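Local structure of bifunctional GH43-CE protein (Bacteroides eggerthii, 6MLY) at residues L370-I375 / D506-E511; F444-D449 / Y487-F492. The protein probably releases xylose from xylan-derived chains through a family 43 glycoside hydrolase domain and carries a carbohydrate esterase domain on the same chain. All blocks are in the same frame, centred on the assembly; numbering follows the deposited sequence.

Contact 1: L370-I375 / D506-E511; sequences LTQRTI and DYFKIE
Gln372 and Phe508 lie on two strands that run in the same general direction but in different sheets, their CA atoms 10.0 Å apart, with no backbone hydrogen bond between them. This is the face-to-face packing of a concanavalin A-like beta-sandwich: 370-373 belongs to one sheet, 502-511 to the other, and the space between is filled by side chains from both.

Gln372 reaches over from the first sheet. Its CG is anti to the carbonyl carbon (chi1 -60°) and the chain beyond stays extended, which carries the amide across to the Phe508 ring. NE2 comes in obliquely against the CD2-CE2 bond, 4.0 Å from Phe508 CD2, with the amide plane turned 43° from the ring plane, so the two flat groups are neither stacked nor perpendicular. The polar need of NE2 is met by a hydrogen bond to Ala315 O; the ring itself supplies only van der Waals contact. Trp332 packs edge-to-face with Phe508, and Leu491 also touches it.

Two residues on from Phe508, Ile510 points its CB toward 370-375, while Arg373, next to Gln372, sends its side chain the other way, where NE bonds to Asp29 O, within the glycoside hydrolase family region of the sequence. Across this contact Arg373 meets Ile510 through its backbone carbonyl. With CG1 anti to the backbone N (chi1 -170°) and the chain straight to its end, Ile510 brings its terminal methyl CD1 to 4.0 Å from Arg373 O.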
ATOM      1  N   LEU A 370     -17.761  -1.332   3.370  1.00 67.73           N
ATOM      2  CA  LEU A 370     -18.048   0.098   3.173  1.00 66.82           C
ATOM      3  C   LEU A 370     -16.767   0.813   2.724  1.00 66.32           C
ATOM      4  O   LEU A 370     -15.715   0.567   3.290  1.00 66.50           O
ATOM      5  CB  LEU A 370     -18.554   0.658   4.506  1.00 66.44           C
ATOM      6  CG  LEU A 370     -19.090   2.087   4.474  1.00 66.50           C
ATOM      7  CD1 LEU A 370     -20.385   2.170   3.677  1.00 66.71           C
ATOM      8  CD2 LEU A 370     -19.293   2.620   5.885  1.00 66.61           C
ATOM      9  N   THR A 371     -16.858   1.699   1.720  1.00 65.38           N
ATOM     10  CA  THR A 371     -15.650   2.201   1.049  1.00 65.29           C
ATOM     11  C   THR A 371     -15.742   3.682   0.660  1.00 63.96           C
ATOM     12  O   THR A 371     -16.813   4.202   0.371  1.00 63.77           O
ATOM     13  CB  THR A 371     -15.359   1.405  -0.228  1.00 66.27           C
ATOM     14  OG1 THR A 371     -16.250   1.881  -1.236  1.00 66.53           O
ATOM     15  CG2 THR A 371     -15.513  -0.089  -0.049  1.00 67.41           C
ATOM     16  N   GLN A 372     -14.570   4.329   0.651  1.00 63.33           N
ATOM     17  CA  GLN A 372     -14.297   5.582  -0.042  1.00 63.21           C
ATOM     18  C   GLN A 372     -13.079   5.363  -0.950  1.00 63.93           C
ATOM     19  O   GLN A 372     -12.416   4.335  -0.859  1.00 65.02           O
ATOM     20  CB  GLN A 372     -14.027   6.719   0.942  1.00 62.31           C
ATOM     21  CG  GLN A 372     -15.181   6.997   1.894  1.00 62.06           C
ATOM     22  CD  GLN A 372     -15.071   8.341   2.574  1.00 62.10           C
ATOM     23  OE1 GLN A 372     -14.391   9.250   2.103  1.00 62.57           O
ATOM     24  NE2 GLN A 372     -15.772   8.489   3.684  1.00 62.00           N
ATOM     25  N   ARG A 373     -12.791   6.333  -1.823  1.00 64.48           N
ATOM     26  CA  ARG A 373     -11.649   6.256  -2.742  1.00 65.31           C
ATOM     27  C   ARG A 373     -10.356   6.494  -1.946  1.00 65.80           C
ATOM     28  O   ARG A 373     -10.388   7.064  -0.855  1.00 65.92           O
ATOM     29  CB  ARG A 373     -11.812   7.270  -3.886  1.00 65.68           C
ATOM     30  CG  ARG A 373     -12.981   6.994  -4.823  1.00 65.81           C
ATOM     31  CD  ARG A 373     -13.191   8.098  -5.849  1.00 66.31           C
ATOM     32  NE  ARG A 373     -14.278   7.821  -6.788  1.00 66.42           N
ATOM     33  CZ  ARG A 373     -15.564   8.090  -6.570  1.00 65.69           C
ATOM     34  NH1 ARG A 373     -15.928   8.834  -5.542  1.00 65.69           N
ATOM     35  NH2 ARG A 373     -16.489   7.601  -7.377  1.00 65.90           N
ATOM     36  N   THR A 374      -9.228   6.019  -2.479  1.00 66.79           N
ATOM     37  CA  THR A 374      -7.921   6.499  -2.062  1.00 68.29           C
ATOM     38  C   THR A 374      -7.588   7.733  -2.897  1.00 69.26           C
ATOM     39  O   THR A 374      -8.104   7.885  -4.000  1.00 71.11           O
ATOM     40  CB  THR A 374      -6.839   5.423  -2.208  1.00 68.57           C
ATOM     41  OG1 THR A 374      -6.863   4.922  -3.543  1.00 70.09           O
ATOM     42  CG2 THR A 374      -7.009   4.283  -1.227  1.00 68.45           C
ATOM     43  N   ILE A 375      -6.738   8.611  -2.363  1.00 70.53           N
ATOM     44  CA  ILE A 375      -6.417   9.862  -3.031  1.00 71.71           C
ATOM     45  C   ILE A 375      -4.898   9.997  -3.134  1.00 74.19           C
ATOM     46  O   ILE A 375      -4.172   9.459  -2.306  1.00 75.30           O
ATOM     47  CB  ILE A 375      -7.065  11.051  -2.296  1.00 72.07           C
ATOM     48  CG1 ILE A 375      -6.466  11.282  -0.908  1.00 71.69           C
ATOM     49  CG2 ILE A 375      -8.573  10.869  -2.229  1.00 72.08           C
ATOM     50  CD1 ILE A 375      -7.046  12.476  -0.183  1.00 72.06           C
ATOM     51  N   ASP A 506     -16.593   4.080  15.627  1.00 71.28           N
ATOM     52  CA  ASP A 506     -16.900   5.418  16.149  1.00 71.44           C
ATOM     53  C   ASP A 506     -16.807   6.443  15.011  1.00 70.71           C
ATOM     54  O   ASP A 506     -17.663   7.325  14.900  1.00 69.68           O
ATOM     55  CB  ASP A 506     -15.989   5.811  17.318  1.00 72.30           C
ATOM     56  CG  ASP A 506     -16.406   7.095  18.023  1.00 73.35           C
ATOM     57  OD1 ASP A 506     -17.597   7.477  17.914  1.00 74.65           O
ATOM     58  OD2 ASP A 506     -15.539   7.713  18.672  1.00 73.18           O
ATOM     59  N   TYR A 507     -15.759   6.311  14.184  1.00 70.25           N
ATOM     60  CA  TYR A 507     -15.464   7.257  13.117  1.00 69.43           C
ATOM     61  C   TYR A 507     -14.620   6.593  12.020  1.00 68.63           C
ATOM     62  O   TYR A 507     -14.018   5.538  12.218  1.00 68.51           O
ATOM     63  CB  TYR A 507     -14.760   8.501  13.677  1.00 70.02           C
ATOM     64  CG  TYR A 507     -13.345   8.299  14.159  1.00 70.16           C
ATOM     65  CD1 TYR A 507     -12.272   8.314  13.282  1.00 70.03           C
ATOM     66  CD2 TYR A 507     -13.070   8.121  15.505  1.00 71.10           C
ATOM     67  CE1 TYR A 507     -10.969   8.143  13.724  1.00 70.43           C
ATOM     68  CE2 TYR A 507     -11.774   7.946  15.963  1.00 71.46           C
ATOM     69  CZ  TYR A 507     -10.716   7.956  15.071  1.00 71.26           C
ATOM     70  OH  TYR A 507      -9.439   7.777  15.528  1.00 71.63           O
ATOM     71  N   PHE A 508     -14.625   7.228  10.844  1.00 68.19           N
ATOM     72  CA  PHE A 508     -13.594   7.064   9.829  1.00 68.13           C
ATOM     73  C   PHE A 508     -12.971   8.440   9.589  1.00 67.85           C
ATOM     74  O   PHE A 508     -13.673   9.439   9.568  1.00 67.05           O
ATOM     75  CB  PHE A 508     -14.164   6.468   8.538  1.00 67.46           C
ATOM     76  CG  PHE A 508     -13.214   6.477   7.365  1.00 67.27           C
ATOM     77  CD1 PHE A 508     -12.389   5.393   7.104  1.00 67.69           C
ATOM     78  CD2 PHE A 508     -13.141   7.572   6.519  1.00 67.20           C
ATOM     79  CE1 PHE A 508     -11.513   5.405   6.029  1.00 67.18           C
ATOM     80  CE2 PHE A 508     -12.267   7.582   5.444  1.00 67.52           C
ATOM     81  CZ  PHE A 508     -11.450   6.501   5.202  1.00 67.33           C
ATOM     82  N   LYS A 509     -11.646   8.471   9.441  1.00 68.93           N
ATOM     83  CA  LYS A 509     -10.908   9.711   9.274  1.00 70.47           C
ATOM     84  C   LYS A 509      -9.947   9.528   8.102  1.00 70.48           C
ATOM     85  O   LYS A 509      -9.295   8.492   8.007  1.00 70.89           O
ATOM     86  CB  LYS A 509     -10.165  10.073  10.565  1.00 72.19           C
ATOM     87  CG  LYS A 509     -10.162  11.555  10.918  1.00 74.09           C
ATOM     88  CD  LYS A 509      -8.811  12.219  10.781  1.00 75.71           C
ATOM     89  CE  LYS A 509      -7.885  11.892  11.927  1.00 76.99           C
ATOM     90  NZ  LYS A 509      -6.714  12.796  11.933  1.00 79.81           N
ATOM     91  N   ILE A 510      -9.893  10.532   7.219  1.00 70.47           N
ATOM     92  CA  ILE A 510      -9.026  10.511   6.048  1.00 70.34           C
ATOM     93  C   ILE A 510      -8.360  11.883   5.898  1.00 71.40           C
ATOM     94  O   ILE A 510      -9.004  12.924   6.075  1.00 71.84           O
ATOM     95  CB  ILE A 510      -9.799  10.100   4.780  1.00 70.36           C
ATOM     96  CG1 ILE A 510      -8.850   9.844   3.607  1.00 70.56           C
ATOM     97  CG2 ILE A 510     -10.870  11.126   4.427  1.00 70.63           C
ATOM     98  CD1 ILE A 510      -9.502   9.180   2.420  1.00 70.31           C
ATOM     99  N   GLU A 511      -7.071  11.852   5.538  1.00 71.70           N
ATOM    100  CA  GLU A 511      -6.228  13.036   5.421  1.00 73.16           C
ATOM    101  C   GLU A 511      -5.248  12.839   4.255  1.00 73.58           C
ATOM    102  O   GLU A 511      -4.847  11.715   3.949  1.00 73.01           O
ATOM    103  CB  GLU A 511      -5.518  13.300   6.752  1.00 74.27           C
ATOM    104  CG  GLU A 511      -4.894  12.057   7.373  1.00 74.67           C
ATOM    105  CD  GLU A 511      -4.569  12.155   8.855  1.00 75.69           C
ATOM    106  OE1 GLU A 511      -4.995  13.139   9.497  1.00 77.01           O
ATOM    107  OE2 GLU A 511      -3.895  11.234   9.365  1.00 76.61           O
TER

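Contact 2: F444-D449 / Y487-F492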
ATOM      1  N   PHE A 444      -7.038   1.708  14.134  1.00 70.26           N
ATOM      2  CA  PHE A 444      -6.304   1.253  12.945  1.00 70.46           C
ATOM      3  C   PHE A 444      -6.048   2.433  12.002  1.00 71.19           C
ATOM      4  O   PHE A 444      -6.797   3.409  11.993  1.00 70.76           O
ATOM      5  CB  PHE A 444      -7.060   0.150  12.199  1.00 70.21           C
ATOM      6  CG  PHE A 444      -7.235  -1.131  12.974  1.00 70.41           C
ATOM      7  CD1 PHE A 444      -6.158  -1.973  13.208  1.00 71.04           C
ATOM      8  CD2 PHE A 444      -8.474  -1.498  13.470  1.00 70.54           C
ATOM      9  CE1 PHE A 444      -6.322  -3.153  13.918  1.00 71.62           C
ATOM     10  CE2 PHE A 444      -8.637  -2.678  14.180  1.00 70.86           C
ATOM     11  CZ  PHE A 444      -7.561  -3.504  14.401  1.00 71.43           C
ATOM     12  N   LYS A 445      -4.980   2.301  11.208  1.00 71.55           N
ATOM     13  CA  LYS A 445      -4.531   3.304  10.250  1.00 71.93           C
ATOM     14  C   LYS A 445      -3.976   2.569   9.024  1.00 71.69           C
ATOM     15  O   LYS A 445      -3.400   1.494   9.147  1.00 72.11           O
ATOM     16  CB  LYS A 445      -3.490   4.219  10.908  1.00 73.29           C
ATOM     17  CG  LYS A 445      -2.957   5.365  10.052  1.00 73.85           C
ATOM     18  CD  LYS A 445      -2.431   6.553  10.859  1.00 75.21           C
ATOM     19  CE  LYS A 445      -1.115   6.281  11.560  1.00 75.45           C
ATOM     20  NZ  LYS A 445      -0.597   7.482  12.260  1.00 76.47           N
ATOM     21  N   ALA A 446      -4.192   3.148   7.842  1.00 72.11           N
ATOM     22  CA  ALA A 446      -3.678   2.612   6.589  1.00 71.29           C
ATOM     23  C   ALA A 446      -3.142   3.771   5.747  1.00 71.48           C
ATOM     24  O   ALA A 446      -3.898   4.667   5.405  1.00 72.20           O
ATOM     25  CB  ALA A 446      -4.768   1.857   5.869  1.00 71.15           C
ATOM     26  N   GLU A 447      -1.837   3.745   5.455  1.00 72.21           N
ATOM     27  CA  GLU A 447      -1.158   4.783   4.681  1.00 73.06           C
ATOM     28  C   GLU A 447      -1.003   4.311   3.231  1.00 73.15           C
ATOM     29  O   GLU A 447      -0.971   3.110   2.962  1.00 73.01           O
ATOM     30  CB  GLU A 447       0.218   5.100   5.270  1.00 73.63           C
ATOM     31  CG  GLU A 447       0.175   5.638   6.692  1.00 74.22           C
ATOM     32  CD  GLU A 447       1.476   6.269   7.160  1.00 75.64           C
ATOM     33  OE1 GLU A 447       2.500   5.550   7.184  1.00 75.15           O
ATOM     34  OE2 GLU A 447       1.462   7.482   7.479  1.00 76.59           O
ATOM     35  N   CYS A 448      -0.906   5.285   2.316  1.00 74.09           N
ATOM     36  CA  CYS A 448      -0.743   5.054   0.880  1.00 74.40           C
ATOM     37  C   CYS A 448       0.292   6.034   0.315  1.00 74.66           C
ATOM     38  O   CYS A 448       0.144   7.253   0.463  1.00 75.22           O
ATOM     39  CB  CYS A 448      -2.051   5.261   0.121  1.00 75.21           C
ATOM     40  SG  CYS A 448      -3.338   4.031   0.486  1.00 76.23           S
ATOM     41  N   ASP A 449       1.331   5.490  -0.327  1.00 75.19           N
ATOM     42  CA  ASP A 449       2.305   6.290  -1.060  1.00 75.68           C
ATOM     43  C   ASP A 449       2.193   5.931  -2.544  1.00 77.11           C
ATOM     44  O   ASP A 449       2.642   4.860  -2.967  1.00 77.60           O
ATOM     45  CB  ASP A 449       3.737   6.105  -0.539  1.00 76.28           C
ATOM     46  CG  ASP A 449       4.701   7.169  -1.045  1.00 76.80           C
ATOM     47  OD1 ASP A 449       4.213   8.213  -1.517  1.00 77.81           O
ATOM     48  OD2 ASP A 449       5.926   6.953  -0.973  1.00 78.94           O
ATOM     49  N   TYR A 487      -7.723   1.335  -5.612  1.00 73.03           N
ATOM     50  CA  TYR A 487      -7.726   0.828  -4.253  1.00 72.79           C
ATOM     51  C   TYR A 487      -8.614   1.746  -3.410  1.00 70.12           C
ATOM     52  O   TYR A 487      -8.478   2.964  -3.458  1.00 69.81           O
ATOM     53  CB  TYR A 487      -6.302   0.724  -3.696  1.00 72.38           C
ATOM     54  CG  TYR A 487      -5.608  -0.570  -4.030  1.00 74.41           C
ATOM     55  CD1 TYR A 487      -5.373  -0.934  -5.344  1.00 75.32           C
ATOM     56  CD2 TYR A 487      -5.191  -1.440  -3.037  1.00 75.17           C
ATOM     57  CE1 TYR A 487      -4.746  -2.125  -5.667  1.00 76.48           C
ATOM     58  CE2 TYR A 487      -4.555  -2.634  -3.341  1.00 76.58           C
ATOM     59  CZ  TYR A 487      -4.333  -2.980  -4.661  1.00 76.63           C
ATOM     60  OH  TYR A 487      -3.713  -4.155  -4.966  1.00 77.85           O
ATOM     61  N   ARG A 488      -9.531   1.134  -2.659  1.00 69.63           N
ATOM     62  CA  ARG A 488     -10.423   1.849  -1.772  1.00 68.64           C
ATOM     63  C   ARG A 488     -10.097   1.487  -0.316  1.00 67.62           C
ATOM     64  O   ARG A 488      -9.696   0.360  -0.018  1.00 67.76           O
ATOM     65  CB  ARG A 488     -11.873   1.506  -2.126  1.00 69.78           C
ATOM     66  CG  ARG A 488     -12.367   2.114  -3.432  1.00 70.56           C
ATOM     67  CD  ARG A 488     -13.831   1.790  -3.685  1.00 71.59           C
ATOM     68  NE  ARG A 488     -14.433   2.620  -4.725  1.00 72.34           N
ATOM     69  CZ  ARG A 488     -15.157   3.718  -4.507  1.00 72.22           C
ATOM     70  NH1 ARG A 488     -15.468   4.083  -3.275  1.00 72.03           N
ATOM     71  NH2 ARG A 488     -15.569   4.449  -5.529  1.00 73.65           N
ATOM     72  N   PHE A 489     -10.256   2.471   0.574  1.00 66.66           N
ATOM     73  CA  PHE A 489     -10.397   2.226   1.995  1.00 65.82           C
ATOM     74  C   PHE A 489     -11.694   1.440   2.205  1.00 66.10           C
ATOM     75  O   PHE A 489     -12.659   1.640   1.478  1.00 65.94           O
ATOM     76  CB  PHE A 489     -10.378   3.541   2.778  1.00 65.81           C
ATOM     77  CG  PHE A 489      -9.066   4.278   2.706  1.00 66.40           C
ATOM     78  CD1 PHE A 489      -7.921   3.738   3.269  1.00 66.72           C
ATOM     79  CD2 PHE A 489      -8.969   5.507   2.077  1.00 66.80           C
ATOM     80  CE1 PHE A 489      -6.710   4.411   3.200  1.00 67.46           C
ATOM     81  CE2 PHE A 489      -7.759   6.179   2.008  1.00 67.07           C
ATOM     82  CZ  PHE A 489      -6.630   5.629   2.564  1.00 67.34           C
ATOM     83  N   ALA A 490     -11.698   0.540   3.192  1.00 65.81           N
ATOM     84  CA  ALA A 490     -12.786  -0.412   3.375  1.00 66.19           C
ATOM     85  C   ALA A 490     -12.969  -0.735   4.863  1.00 66.30           C
ATOM     86  O   ALA A 490     -12.050  -1.264   5.498  1.00 66.93           O
ATOM     87  CB  ALA A 490     -12.493  -1.657   2.573  1.00 66.19           C
ATOM     88  N   LEU A 491     -14.148  -0.397   5.408  1.00 65.57           N
ATOM     89  CA  LEU A 491     -14.588  -0.898   6.709  1.00 65.43           C
ATOM     90  C   LEU A 491     -15.237  -2.265   6.471  1.00 66.31           C
ATOM     91  O   LEU A 491     -16.097  -2.379   5.608  1.00 66.59           O
ATOM     92  CB  LEU A 491     -15.593   0.056   7.369  1.00 64.94           C
ATOM     93  CG  LEU A 491     -15.240   1.543   7.445  1.00 64.52           C
ATOM     94  CD1 LEU A 491     -15.661   2.126   8.785  1.00 64.46           C
ATOM     95  CD2 LEU A 491     -13.766   1.814   7.209  1.00 64.43           C
ATOM     96  N   PHE A 492     -14.823  -3.287   7.233  1.00 66.86           N
ATOM     97  CA  PHE A 492     -15.361  -4.641   7.065  1.00 67.38           C
ATOM     98  C   PHE A 492     -15.587  -5.304   8.429  1.00 68.03           C
ATOM     99  O   PHE A 492     -15.131  -4.805   9.451  1.00 68.31           O
ATOM    100  CB  PHE A 492     -14.441  -5.478   6.172  1.00 68.21           C
ATOM    101  CG  PHE A 492     -13.085  -5.796   6.750  1.00 68.94           C
ATOM    102  CD1 PHE A 492     -12.008  -4.943   6.554  1.00 68.86           C
ATOM    103  CD2 PHE A 492     -12.876  -6.965   7.466  1.00 70.01           C
ATOM    104  CE1 PHE A 492     -10.760  -5.249   7.074  1.00 69.30           C
ATOM    105  CE2 PHE A 492     -11.627  -7.267   7.988  1.00 70.33           C
ATOM    106  CZ  PHE A 492     -10.571  -6.406   7.794  1.00 69.97           C
TER
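Ala446 and Phe489 are the nearest pair in register across the buried interior of the sandwich, their CA atoms 8.1 Å apart, and two residues along Cys448 comes level with Tyr487. The strands run in opposite directions without any hydrogen bond between them, and the Phe489 side chain does nearly all the bridging.

CB of Phe489 leaves its strand to one side, not straight at 444-449; here Phe489 CB lies 4.0 Å from Phe508 CZ. With CG anti to the carbonyl carbon (chi1 -65°), the ring then swings over toward strand 441-449. On one side of the ring, CD1 leads to CE1, and Phe489 CE1 lies 3.6 Å from Ala446 O and 4.2 Å from Ala446 CB. The carbonyl oxygen sits obliquely to the ring. On the other side, CD2 leads to CE2, and Phe489 CE2 meets the methyl Ile510 CD1 at 3.5 Å.

The ring thus spans the interior of the concanavalin A-like beta-sandwich, between strand 488-491 of one antiparallel sheet and strand 441-449 of the other. Ala446 and Cys448 point into the interior; the residue between them, Glu447, turns to the opposite face, where its carboxylate bonds to Tyr460 OH and Ser515 OG. Leu400 and Cys379 also pack on the Phe489 side chain.

At the tip, Phe489 CZ meets two atoms of the facing strand, Ala446 O at 4.1 Å and Cys448 SG at 4.2 Å. The Cys448 sulfur stands 5.1 Å from the centroid of the Phe489 ring and 51° off its normal, an oblique sulfur-aromatic contact rather than a seat above the ring centre.

Contacts 1 and 2, whose centres are about 7 Å apart, cross the same sandwich interior. Strands 370-373 and 488-491 are antiparallel neighbours in one sheet, joined by a probable hydrogen bond of 2.8 Å from Leu491 N to Leu370 O; a second probable one links Thr374 OG1 to Tyr487 O. In the facing sheet, strands 502-511 and 441-449 flank strand 378-386. Strands 488-491 and 502-511 follow each other in the chain, and contact 2 is nested within the loop closed by contact 1. Both lie away from the sodium site and from Asp143, a residue predicted to tune the catalytic acid; the predicted proton donor Glu200 is not modelled.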